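Local coordinates for protein probable dipeptidase (Pseudomonas aeruginosa, PDB 3B40) that probably acts as a metal-dependent dipeptidase of the M19 (membrane dipeptidase) family, at residues 201-206 with 225-230; 235-240 with 342-347; 338-343 with 383-388. The protein carries 11 engineered substitutions. All coordinates share one frame; numbering follows the deposited sequence.

Interaction 1 (201-206 with 225-230); sequences RLNDLG and LSRAPI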
loop_
_atom_site.group_PDB
_atom_site.type_symbol
_atom_site.label_atom_id
_atom_site.label_comp_id
_atom_site.label_asym_id
_atom_site.label_seq_id
_atom_site.Cartn_x
_atom_site.Cartn_y
_atom_site.Cartn_z
ATOM N N ARG A 201 11.680 18.796 -0.323
ATOM C CA ARG A 201 10.989 19.146 0.928
ATOM C C ARG A 201 10.836 17.954 1.854
ATOM O O ARG A 201 11.053 18.084 3.050
ATOM C CB ARG A 201 9.630 19.823 0.671
ATOM C CG ARG A 201 8.878 20.309 1.932
ATOM C CD ARG A 201 9.645 21.350 2.746
ATOM N NE ARG A 201 10.053 22.481 1.931
ATOM C CZ ARG A 201 9.265 23.496 1.598
ATOM N NH1 ARG A 201 7.989 23.535 2.020
ATOM N NH2 ARG A 201 9.761 24.469 0.821
ATOM N N LEU A 202 10.507 16.790 1.291
ATOM C CA LEU A 202 10.364 15.549 2.083
ATOM C C LEU A 202 11.702 15.100 2.675
ATOM O O LEU A 202 11.778 14.640 3.840
ATOM C CB LEU A 202 9.770 14.431 1.197
ATOM C CG LEU A 202 8.284 14.708 0.881
ATOM C CD1 LEU A 202 7.740 13.812 -0.207
ATOM C CD2 LEU A 202 7.379 14.645 2.125
ATOM N N ASN A 203 12.757 15.200 1.863
ATOM C CA ASN A 203 14.100 14.892 2.367
ATOM C C ASN A 203 14.415 15.780 3.580
ATOM O O ASN A 203 14.894 15.266 4.617
ATOM C CB ASN A 203 15.177 15.123 1.292
ATOM C CG ASN A 203 15.304 13.989 0.275
ATOM O OD1 ASN A 203 16.038 14.151 -0.696
ATOM N ND2 ASN A 203 14.594 12.862 0.466
ATOM N N ASP A 204 14.163 17.098 3.448
ATOM C CA ASP A 204 14.432 18.090 4.497
ATOM C C ASP A 204 13.630 17.805 5.759
ATOM O O ASP A 204 14.133 17.951 6.865
ATOM C CB ASP A 204 14.078 19.533 4.043
ATOM C CG ASP A 204 15.031 20.074 2.993
ATOM O OD1 ASP A 204 16.121 19.490 2.841
ATOM O OD2 ASP A 204 14.673 21.053 2.266
ATOM N N LEU A 205 12.358 17.465 5.581
ATOM C CA LEU A 205 11.481 17.120 6.679
ATOM C C LEU A 205 11.782 15.776 7.362
ATOM O O LEU A 205 11.266 15.514 8.437
ATOM C CB LEU A 205 10.028 17.148 6.193
ATOM C CG LEU A 205 9.435 18.530 5.967
ATOM C CD1 LEU A 205 8.078 18.415 5.320
ATOM C CD2 LEU A 205 9.354 19.337 7.287
ATOM N N GLY A 206 12.607 14.929 6.748
ATOM C CA GLY A 206 12.840 13.584 7.302
ATOM C C GLY A 206 11.614 12.678 7.198
ATOM O O GLY A 206 11.321 11.891 8.113
ATOM N N LEU A 225 16.541 12.242 -7.471
ATOM C CA LEU A 225 16.436 13.454 -6.700
ATOM C C LEU A 225 16.550 13.239 -5.186
ATOM O O LEU A 225 16.937 14.174 -4.470
ATOM C CB LEU A 225 15.122 14.163 -7.048
ATOM C CG LEU A 225 15.025 14.786 -8.438
ATOM C CD1 LEU A 225 13.603 15.300 -8.666
ATOM C CD2 LEU A 225 16.025 15.899 -8.595
ATOM N N SER A 226 16.240 12.028 -4.692
ATOM C CA SER A 226 16.266 11.803 -3.229
ATOM C C SER A 226 17.675 11.618 -2.630
ATOM O O SER A 226 18.461 10.838 -3.129
ATOM C CB SER A 226 15.393 10.614 -2.854
ATOM O OG SER A 226 15.368 10.445 -1.436
ATOM N N ARG A 227 17.986 12.329 -1.546
ATOM C CA ARG A 227 19.245 12.059 -0.831
ATOM C C ARG A 227 19.098 10.989 0.277
ATOM O O ARG A 227 20.068 10.684 0.995
ATOM C CB ARG A 227 19.834 13.343 -0.265
ATOM C CG ARG A 227 19.024 13.964 0.848
ATOM C CD ARG A 227 19.733 15.197 1.447
ATOM N NE ARG A 227 18.995 15.723 2.603
ATOM C CZ ARG A 227 18.222 16.812 2.565
ATOM N NH1 ARG A 227 18.101 17.497 1.434
ATOM N NH2 ARG A 227 17.591 17.228 3.668
ATOM N N ALA A 228 17.907 10.411 0.389
ATOM C CA ALA A 228 17.559 9.524 1.506
ATOM C C ALA A 228 16.895 8.254 0.990
ATOM O O ALA A 228 16.360 8.283 -0.131
ATOM C CB ALA A 228 16.614 10.246 2.479
ATOM N N PRO A 229 16.971 7.135 1.766
ATOM C CA PRO A 229 16.255 5.896 1.389
ATOM C C PRO A 229 14.807 6.120 0.983
ATOM O O PRO A 229 14.108 6.961 1.560
ATOM C CB PRO A 229 16.362 5.020 2.649
ATOM C CG PRO A 229 17.767 5.479 3.242
ATOM C CD PRO A 229 17.769 6.953 3.003
ATOM N N ILE A 230 14.396 5.401 -0.059
ATOM C CA ILE A 230 13.011 5.422 -0.496
ATOM C C ILE A 230 12.414 4.030 -0.316
ATOM O O ILE A 230 13.153 3.032 -0.192
ATOM C CB ILE A 230 12.849 5.974 -1.959
ATOM C CG1 ILE A 230 13.475 5.055 -3.010
ATOM C CG2 ILE A 230 13.478 7.456 -2.068
ATOM C CD1 ILE A 230 13.095 5.446 -4.481
HETATM O O HOH W 1 17.665 16.387 -1.159
#

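Interaction 2 (235-240 with 342-347); sequences SAPRAL and IDYTVK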
loop_
_atom_site.group_PDB
_atom_site.type_symbol
_atom_site.label_atom_id
_atom_site.label_comp_id
_atom_site.label_asym_id
_atom_site.label_seq_id
_atom_site.Cartn_x
_atom_site.Cartn_y
_atom_site.Cartn_z
ATOM N N SER A 235 4.062 -3.041 -2.970
ATOM C CA SER A 235 4.323 -3.370 -4.392
ATOM C C SER A 235 4.687 -4.857 -4.555
ATOM O O SER A 235 5.145 -5.468 -3.597
ATOM C CB SER A 235 5.463 -2.491 -4.935
ATOM O OG SER A 235 5.028 -1.148 -5.162
ATOM N N ALA A 236 4.471 -5.439 -5.742
ATOM C CA ALA A 236 4.905 -6.821 -6.062
ATOM C C ALA A 236 5.719 -6.790 -7.386
ATOM O O ALA A 236 5.671 -5.759 -8.098
ATOM C CB ALA A 236 3.683 -7.763 -6.183
ATOM N N PRO A 237 6.502 -7.867 -7.695
ATOM C CA PRO A 237 7.285 -7.916 -8.958
ATOM C C PRO A 237 6.514 -8.169 -10.248
ATOM O O PRO A 237 5.599 -9.031 -10.297
ATOM C CB PRO A 237 8.287 -9.092 -8.740
ATOM C CG PRO A 237 8.186 -9.445 -7.231
ATOM C CD PRO A 237 6.785 -9.033 -6.830
ATOM N N ARG A 238 6.959 -7.526 -11.329
ATOM C CA ARG A 238 6.356 -7.830 -12.618
ATOM C C ARG A 238 6.619 -9.262 -13.087
ATOM O O ARG A 238 5.867 -9.801 -13.902
ATOM C CB ARG A 238 6.845 -6.868 -13.677
ATOM C CG ARG A 238 6.344 -5.486 -13.479
ATOM C CD ARG A 238 5.942 -5.002 -14.803
ATOM N NE ARG A 238 6.281 -3.618 -14.968
ATOM C CZ ARG A 238 6.114 -2.968 -16.114
ATOM N NH1 ARG A 238 6.439 -1.689 -16.191
ATOM N NH2 ARG A 238 5.612 -3.596 -17.172
ATOM N N ALA A 239 7.692 -9.861 -12.580
ATOM C CA ALA A 239 8.038 -11.240 -12.912
ATOM C C ALA A 239 6.896 -12.195 -12.555
ATOM O O ALA A 239 6.758 -13.217 -13.170
ATOM C CB ALA A 239 9.286 -11.653 -12.199
ATOM N N LEU A 240 6.101 -11.839 -11.551
ATOM C CA LEU A 240 4.888 -12.582 -11.213
ATOM C C LEU A 240 3.666 -12.223 -12.054
ATOM O O LEU A 240 2.994 -13.099 -12.577
ATOM C CB LEU A 240 4.567 -12.481 -9.717
ATOM C CG LEU A 240 5.552 -13.367 -8.903
ATOM C CD1 LEU A 240 6.859 -12.607 -8.593
ATOM C CD2 LEU A 240 4.903 -13.924 -7.634
ATOM N N ILE A 342 8.133 -12.664 -2.471
ATOM C CA ILE A 342 9.216 -12.344 -1.530
ATOM C C ILE A 342 10.560 -12.937 -2.003
ATOM O O ILE A 342 11.572 -12.234 -2.029
ATOM C CB ILE A 342 8.870 -12.800 -0.077
ATOM C CG1 ILE A 342 7.626 -12.004 0.430
ATOM C CG2 ILE A 342 10.085 -12.653 0.842
ATOM C CD1 ILE A 342 7.103 -12.404 1.818
ATOM N N ASP A 343 10.538 -14.214 -2.382
ATOM C CA ASP A 343 11.694 -14.955 -2.858
ATOM C C ASP A 343 12.334 -14.213 -4.037
ATOM O O ASP A 343 13.533 -14.009 -4.056
ATOM C CB ASP A 343 11.285 -16.380 -3.324
ATOM C CG ASP A 343 11.123 -17.390 -2.176
ATOM O OD1 ASP A 343 11.244 -17.050 -0.984
ATOM O OD2 ASP A 343 10.873 -18.568 -2.484
ATOM N N TYR A 344 11.522 -13.828 -5.013
ATOM C CA TYR A 344 11.998 -13.118 -6.210
ATOM C C TYR A 344 12.656 -11.789 -5.883
ATOM O O TYR A 344 13.686 -11.445 -6.456
ATOM C CB TYR A 344 10.853 -12.897 -7.206
ATOM C CG TYR A 344 11.326 -12.280 -8.506
ATOM C CD1 TYR A 344 11.792 -13.080 -9.551
ATOM C CD2 TYR A 344 11.334 -10.899 -8.678
ATOM C CE1 TYR A 344 12.241 -12.513 -10.741
ATOM C CE2 TYR A 344 11.794 -10.309 -9.844
ATOM C CZ TYR A 344 12.261 -11.126 -10.880
ATOM O OH TYR A 344 12.685 -10.559 -12.052
ATOM N N THR A 345 12.030 -11.029 -4.990
ATOM C CA THR A 345 12.484 -9.698 -4.654
ATOM C C THR A 345 13.815 -9.799 -3.916
ATOM O O THR A 345 14.744 -9.034 -4.199
ATOM C CB THR A 345 11.383 -8.904 -3.862
ATOM O OG1 THR A 345 10.149 -9.003 -4.562
ATOM C CG2 THR A 345 11.718 -7.413 -3.766
ATOM N N VAL A 346 13.912 -10.778 -3.011
ATOM C CA VAL A 346 15.131 -11.043 -2.282
ATOM C C VAL A 346 16.267 -11.445 -3.243
ATOM O O VAL A 346 17.367 -10.924 -3.122
ATOM C CB VAL A 346 14.917 -12.101 -1.159
ATOM C CG1 VAL A 346 16.248 -12.595 -0.602
ATOM C CG2 VAL A 346 14.011 -11.557 -0.040
ATOM N N LYS A 347 15.998 -12.332 -4.206
ATOM C CA LYS A 347 16.973 -12.653 -5.262
ATOM C C LYS A 347 17.564 -11.436 -5.927
ATOM O O LYS A 347 18.766 -11.407 -6.252
ATOM C CB LYS A 347 16.308 -13.441 -6.406
ATOM C CG LYS A 347 15.983 -14.861 -6.123
ATOM C CD LYS A 347 17.254 -15.701 -6.020
ATOM C CE LYS A 347 16.919 -17.173 -5.815
ATOM N NZ LYS A 347 18.198 -17.911 -5.761
#

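Interaction 3 (338-343 with 383-388); sequences LVDAID and ITRGYS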
loop_
_atom_site.group_PDB
_atom_site.type_symbol
_atom_site.label_atom_id
_atom_site.label_comp_id
_atom_site.label_asym_id
_atom_site.label_seq_id
_atom_site.Cartn_x
_atom_site.Cartn_y
_atom_site.Cartn_z
ATOM N N LEU A 338 2.485 -15.204 -2.470
ATOM C CA LEU A 338 3.052 -14.136 -1.695
ATOM C C LEU A 338 4.538 -14.390 -1.433
ATOM O O LEU A 338 5.354 -13.486 -1.592
ATOM C CB LEU A 338 2.295 -13.943 -0.367
ATOM C CG LEU A 338 2.907 -12.830 0.487
ATOM C CD1 LEU A 338 3.049 -11.483 -0.252
ATOM C CD2 LEU A 338 2.156 -12.673 1.816
ATOM N N VAL A 339 4.891 -15.599 -1.026
ATOM C CA VAL A 339 6.309 -15.866 -0.718
ATOM C C VAL A 339 7.184 -16.067 -1.975
ATOM O O VAL A 339 8.382 -15.773 -1.956
ATOM C CB VAL A 339 6.454 -16.983 0.330
ATOM C CG1 VAL A 339 7.942 -17.367 0.568
ATOM C CG2 VAL A 339 5.825 -16.488 1.631
ATOM N N ASP A 340 6.598 -16.575 -3.055
ATOM C CA ASP A 340 7.286 -16.542 -4.377
ATOM C C ASP A 340 7.738 -15.109 -4.676
ATOM O O ASP A 340 8.886 -14.871 -5.072
ATOM C CB ASP A 340 6.332 -16.965 -5.464
ATOM C CG ASP A 340 6.094 -18.457 -5.514
ATOM O OD1 ASP A 340 6.786 -19.250 -4.829
ATOM O OD2 ASP A 340 5.184 -18.842 -6.277
ATOM N N ALA A 341 6.821 -14.153 -4.472
ATOM C CA ALA A 341 7.120 -12.740 -4.691
ATOM C C ALA A 341 8.213 -12.273 -3.741
ATOM O O ALA A 341 9.152 -11.575 -4.154
ATOM C CB ALA A 341 5.872 -11.905 -4.553
ATOM N N ILE A 342 8.133 -12.664 -2.471
ATOM C CA ILE A 342 9.216 -12.344 -1.530
ATOM C C ILE A 342 10.560 -12.937 -2.003
ATOM O O ILE A 342 11.572 -12.234 -2.029
ATOM C CB ILE A 342 8.870 -12.800 -0.077
ATOM C CG1 ILE A 342 7.626 -12.004 0.430
ATOM C CG2 ILE A 342 10.085 -12.653 0.842
ATOM C CD1 ILE A 342 7.103 -12.404 1.818
ATOM N N ASP A 343 10.538 -14.214 -2.382
ATOM C CA ASP A 343 11.694 -14.955 -2.858
ATOM C C ASP A 343 12.334 -14.213 -4.037
ATOM O O ASP A 343 13.533 -14.009 -4.056
ATOM C CB ASP A 343 11.285 -16.380 -3.324
ATOM C CG ASP A 343 11.123 -17.390 -2.176
ATOM O OD1 ASP A 343 11.244 -17.050 -0.984
ATOM O OD2 ASP A 343 10.873 -18.568 -2.484
ATOM N N ILE A 383 9.300 -19.860 7.141
ATOM C CA ILE A 383 10.036 -20.970 7.779
ATOM C C ILE A 383 10.189 -22.165 6.802
ATOM O O ILE A 383 11.287 -22.664 6.550
ATOM C CB ILE A 383 9.338 -21.415 9.093
ATOM C CG1 ILE A 383 9.493 -20.330 10.165
ATOM C CG2 ILE A 383 9.915 -22.721 9.602
ATOM C CD1 ILE A 383 8.504 -20.457 11.337
ATOM N N THR A 384 9.076 -22.568 6.216
ATOM C CA THR A 384 9.014 -23.705 5.305
ATOM C C THR A 384 9.987 -23.555 4.115
ATOM O O THR A 384 10.596 -24.533 3.662
ATOM C CB THR A 384 7.555 -23.890 4.856
ATOM O OG1 THR A 384 6.759 -24.165 6.022
ATOM C CG2 THR A 384 7.392 -25.019 3.839
ATOM N N ARG A 385 10.155 -22.332 3.628
ATOM C CA ARG A 385 11.063 -22.121 2.508
ATOM C C ARG A 385 12.511 -22.000 2.891
ATOM O O ARG A 385 13.367 -21.932 2.011
ATOM C CB ARG A 385 10.661 -20.911 1.707
ATOM C CG ARG A 385 9.316 -21.121 1.165
ATOM C CD ARG A 385 9.225 -20.737 -0.266
ATOM N NE ARG A 385 7.821 -20.705 -0.589
ATOM C CZ ARG A 385 7.323 -20.136 -1.664
ATOM N NH1 ARG A 385 8.123 -19.513 -2.529
ATOM N NH2 ARG A 385 6.033 -20.179 -1.851
ATOM N N GLY A 386 12.797 -21.959 4.183
ATOM C CA GLY A 386 14.179 -21.960 4.654
ATOM C C GLY A 386 14.756 -20.625 5.111
ATOM O O GLY A 386 15.971 -20.509 5.296
ATOM N N TYR A 387 13.903 -19.619 5.304
ATOM C CA TYR A 387 14.353 -18.352 5.900
ATOM C C TYR A 387 14.705 -18.519 7.393
ATOM O O TYR A 387 13.986 -19.199 8.142
ATOM C CB TYR A 387 13.290 -17.271 5.734
ATOM C CG TYR A 387 13.149 -16.770 4.313
ATOM C CD1 TYR A 387 12.314 -17.424 3.402
ATOM C CD2 TYR A 387 13.862 -15.652 3.875
ATOM C CE1 TYR A 387 12.169 -16.964 2.103
ATOM C CE2 TYR A 387 13.744 -15.189 2.551
ATOM C CZ TYR A 387 12.893 -15.853 1.681
ATOM O OH TYR A 387 12.775 -15.420 0.377
ATOM N N SER A 388 15.786 -17.868 7.816
ATOM C CA SER A 388 16.212 -17.934 9.194
ATOM C C SER A 388 15.377 -16.984 10.014
ATOM O O SER A 388 14.711 -16.122 9.469
ATOM C CB SER A 388 17.675 -17.561 9.314
ATOM O OG SER A 388 17.845 -16.193 8.993
#

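Interaction 1 (201-206 with 225-230)
At the C-terminal turn of helix 193-205, in a TIM-barrel chain, Asn203 and Asp204 meet Ser226 and Arg227 of the loop that carries helix 216-225 on to strand 230-235. The Asn203 amide works at both ends. Its OD1 accepts the backbone N of Arg227 at 2.8 Å in a nearly straight bond, with the donor above the carbonyl plane (39° out of it). Its ND2 gives a hydrogen within the amide plane to Ser226 OG, 3.2 Å away, and that hydroxyl in turn donates to Ala228 O. The amide thereby pins a loop that has no regular structure. Arg227, extended from CG to NE, slides back past Asn203 until Asn203 CB lies over the centre of its guanidinium, 3.7 Å from CZ. At the edge of that plane NH2 and NH1 both grip Asp204 OD1, at 2.8 and 3.1 Å, forming a salt bridge. A water links Asn203 OD1 to Arg227 NH1, weakly on the arginine side. Glu200, one turn back, also pairs with NH1, and the carbonyl of Arg410 takes NH2. Around the joint, Asn203 and Ser226 both touch Ile209 of strand 208-210, while Pro229 packs against helix 389-409.

Interaction 2 (235-240 with 342-347)
Tyr344 and Thr345 of helix 335-349 present a ring and a hydroxyl to Pro237, Ala239 and Leu240, and the fit rests on shape, mostly carbon on carbon with one hydroxyl against a proline ring. The principal bump is the methyl of Ala239. Its CB sits over one face of the Tyr344 ring, offset toward the rim, 3.3 Å from CZ and 3.5 Å from the ring centroid, a close CH-pi contact. Tyr344 CG lies anti to the backbone N (chi1 -175°), on a residue whose CB points toward the loop. Pro237 fits into the notch between the Tyr344 ring and the Thr345 hydroxyl: CB comes obliquely to within 3.5 Å of Tyr344 CD2, while CG touches Thr345 OG1 at 3.3 Å. That hydroxyl is hydrogen-bonded to Ala341 O within its own helix, and against the proline it makes a packing contact. Leu240 adds a looser touch, CD1 lying 4.2 Å from Tyr344 CB. At the phenol end, Tyr344 OH is hydrogen-bonded to Asp249 OD1, and Met252 packs against Pro237, Tyr344 and Thr345 alike. The contact thus seats the loop after parallel strand 230-235 against helix 335-349, which leads to strand 354-357, within the beta-alpha architecture of a TIM barrel.

Interaction 3 (338-343 with 383-388)
Arg385 NH1 is shared by two carboxylates, Asp340 and Asp343, which stand about one turn apart on helix 335-349. Asp340 OD1 lies 2.7 Å from NH1 and is met on its anti side; NH2 adds a weak bond to the same oxygen. Asp343 OD2 takes another hydrogen of NH1 at 2.9 Å, and here the nitrogen approaches from well above the carboxylate plane. Both acids sit at the edge of the guanidinium, yet their own planes are steeply turned against it, by 59° for Asp340 and 73° for Asp343. The result is a salt-bridge network in which one cation probably offsets the mutual repulsion of two neighbouring acids.

The other oxygen of Asp343 is used as well: Tyr387 OH donates to OD1 at 2.6 Å, and OD1 lies at the edge of the phenol ring, in its plane. Asp343 thus bridges the arginine and the tyrosine, one oxygen to each. Val339 CG1, anti to the backbone N (chi1 175°), covers one face of the guanidinium toward its rim, 3.5 Å from Arg385 NE. Ile342 CG2 packs obliquely beside the phenol, 4.3 Å from Tyr387 CZ.

Between the two gripping residues, Gly386 turns the chain with a positive phi in a Schellman motif that ends helix 375-385, and on either side of it in sequence Arg385 and Tyr387 both reach helix 335-349. Second partners fix the arginine further: Glu381 pairs with NE, and Lys336 O accepts from NH2; Lys336 NZ forms a salt bridge with Asp340 OD2. Helix 335-349 is thereby joined to the end of helix 375-385, and Leu395 of helix 389-409 packs on both Ile342 and Tyr387.

Overall arrangement
Interactions 2 and 3 use the same helix, 335-349, and overlap at Ile342 and Asp343; their centres are 11 Å apart. They also touch directly, Pro237 CD resting 3.8 Å from Ala341 CB, so the helix is held between the 235-240 loop and the end of helix 375-385. Interaction 1 stands apart, its centre 25 Å from that of interaction 2 and 31 Å from that of interaction 3, and touches neither. Bound metals lie at a distance from these contacts: the Thr345 side chain is about 12 Å from a cadmium ion, and that of Tyr387 about 10 Å from a calcium ion. Together the three illustrate how salt-bridge, amide and packing contacts fasten different outer elements of one barrel.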